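Alpha/beta hydrolase (Paenibacillus sp. VTT E-133280, PDB 6TJ2) probably hydrolyses methyl salicylate as an extracellular esterase, a functional and structural relative of tobacco salicylic acid binding protein 2. Local coordinates at residues A[265-268]-A[274-277]. Residues are numbered along the deposited sequence; the frame is centred on the assembly and turned at random.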
ATOM      1  N   MET A 265      12.196   9.304   9.399  1.00 10.53           N
ATOM      2  CA  MET A 265      13.447  10.084   9.671  1.00 10.87           C
ATOM      3  C   MET A 265      14.730   9.337   9.332  1.00 10.89           C
ATOM      4  O   MET A 265      15.787   9.987   9.409  1.00 12.30           O
ATOM      5  CB  MET A 265      13.477  10.571  11.113  1.00 13.04           C
ATOM      6  CG  MET A 265      12.340  11.478  11.395  1.00 14.69           C
ATOM      7  SD  MET A 265      12.648  12.373  12.928  1.00 19.45           S
ATOM      8  CE  MET A 265      11.494  13.728  12.784  1.00 23.84           C
ATOM      9  N   THR A 266      14.717   8.097   8.870  1.00 10.14           N
ATOM     10  CA  THR A 266      15.986   7.412   8.493  1.00 10.98           C
ATOM     11  C   THR A 266      16.393   7.816   7.074  1.00 11.26           C
ATOM     12  O   THR A 266      17.560   8.127   6.796  1.00 11.49           O
ATOM     13  CB  THR A 266      15.781   5.896   8.524  1.00 11.08           C
ATOM     14  OG1 THR A 266      15.277   5.509   9.804  1.00 12.13           O
ATOM     15  CG2 THR A 266      17.033   5.124   8.183  1.00 11.73           C
ATOM     16  N   THR A 267      15.453   7.734   6.143  1.00 10.99           N
ATOM     17  CA  THR A 267      15.783   7.614   4.713  1.00 10.90           C
ATOM     18  C   THR A 267      16.403   8.870   4.176  1.00 10.97           C
ATOM     19  O   THR A 267      17.278   8.794   3.293  1.00 11.62           O
ATOM     20  CB  THR A 267      14.526   7.191   3.956  1.00 11.18           C
ATOM     21  OG1 THR A 267      13.824   6.195   4.715  1.00 12.35           O
ATOM     22  CG2 THR A 267      14.825   6.638   2.566  1.00 12.82           C
ATOM     23  N   VAL A 268      16.013  10.021   4.679  1.00 10.99           N
ATOM     24  CA  VAL A 268      16.640  11.285   4.185  1.00 12.68           C
ATOM     25  C   VAL A 268      18.115  11.320   4.562  1.00 13.15           C
ATOM     26  O   VAL A 268      18.909  12.112   3.988  1.00 14.03           O
ATOM     27  CB  VAL A 268      15.946  12.555   4.695  1.00 14.92           C
ATOM     28  CG1 VAL A 268      14.545  12.615   4.121  1.00 14.99           C
ATOM     29  CG2 VAL A 268      16.001  12.681   6.199  1.00 15.42           C
ATOM     30  N   MET A 274      18.547   8.775  -3.547  1.00 12.74           N
ATOM     31  CA  MET A 274      17.201   8.290  -3.893  1.00 13.36           C
ATOM     32  C   MET A 274      16.125   9.316  -3.474  1.00 11.69           C
ATOM     33  O   MET A 274      15.205   9.629  -4.254  1.00 12.18           O
ATOM     34  CB  MET A 274      16.962   6.951  -3.205  1.00 15.82           C
ATOM     35  CG  MET A 274      15.629   6.356  -3.511  1.00 17.61           C
ATOM     36  SD  MET A 274      15.125   5.101  -2.310  1.00 25.19           S
ATOM     37  CE  MET A 274      14.658   6.208  -0.968  1.00 20.92           C
ATOM     38  N   MET A 275      16.275   9.907  -2.304  1.00 11.98           N
ATOM     39  CA  MET A 275      15.322  10.922  -1.850  1.00 12.73           C
ATOM     40  C   MET A 275      15.322  12.160  -2.721  1.00 11.03           C
ATOM     41  O   MET A 275      14.252  12.694  -3.066  1.00 12.24           O
ATOM     42  CB  MET A 275      15.551  11.324  -0.387  1.00 13.35           C
ATOM     43  CG  MET A 275      15.258  10.228   0.603  1.00 13.67           C
ATOM     44  SD  MET A 275      13.547   9.545   0.497  1.00 17.28           S
ATOM     45  CE  MET A 275      12.640  11.082   0.396  1.00 17.81           C
ATOM     46  N   ALA A 276      16.502  12.626  -3.116  1.00 11.42           N
ATOM     47  CA  ALA A 276      16.608  13.778  -4.034  1.00 12.21           C
ATOM     48  C   ALA A 276      15.882  13.460  -5.328  1.00 12.87           C
ATOM     49  O   ALA A 276      15.121  14.282  -5.827  1.00 12.52           O
ATOM     50  CB  ALA A 276      18.071  14.087  -4.256  1.00 12.95           C
ATOM     51  N   GLU A 277      16.063  12.263  -5.864  1.00 13.01           N
ATOM     52  CA  GLU A 277      15.375  11.890  -7.111  1.00 13.87           C
ATOM     53  C   GLU A 277      13.862  11.893  -6.918  1.00 11.33           C
ATOM     54  O   GLU A 277      13.143  12.355  -7.810  1.00 12.52           O
ATOM     55  CB  GLU A 277      15.873  10.533  -7.592  1.00 16.03           C
ATOM     56  CG  GLU A 277      17.326  10.530  -8.011  1.00 22.10           C
ATOM     57  CD  GLU A 277      17.847   9.110  -8.223  1.00 28.05           C
ATOM     58  OE1 GLU A 277      17.126   8.116  -7.898  1.00 38.57           O
ATOM     59  OE2 GLU A 277      18.968   8.986  -8.703  1.00 34.61           O
TER
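The CG2 methyl of Thr267 meets the sulfur ends of two methionine side chains: it lies 3.6 Å from CE of Met274 and 3.8 Å from SD of Met275. The threonine side chain meets Met275 at about a right angle. With CG2 anti to the backbone N (the OG1 rotation, chi1, is -41°), the methyl faces the second helix, while OG1 stays beside that N and hydrogen-bonds the backbone N of Asp263, just after strand 256-260.

The tight part centres on Met275. Its CG sits 3.7 Å from the carbonyl O of Thr267 and 4.0 Å from CA of Val268, so the chain rests on the backbone of the short helix as well as on side chains. The bend at chi2 (-57°) brings SD to the threonine methyl. Val268 adds a slacker touch, CG1 to CG of Met275 at 4.3 Å. No hydrogen bond crosses; van der Waals contact holds the pair.

Met274 forms the thinner, more open margin: partly exposed, it reaches Thr267 through its terminal methyl alone, close as that touch is.

The pair joins helix 267-270 to helix 272-283, consecutive helices after the edge strand 256-260 of the parallel alpha/beta-hydrolase sheet. Thr267 follows closely on His264, part of a probable Ser117-His264-Asp234 triad, without touching it. Helix 61-69 packs against the second helix, its Thr63 meeting Met275 and donating a hydrogen bond from OG1 to the Val268 carbonyl O, and Phe140, just past strand 134-139, also touches Met275.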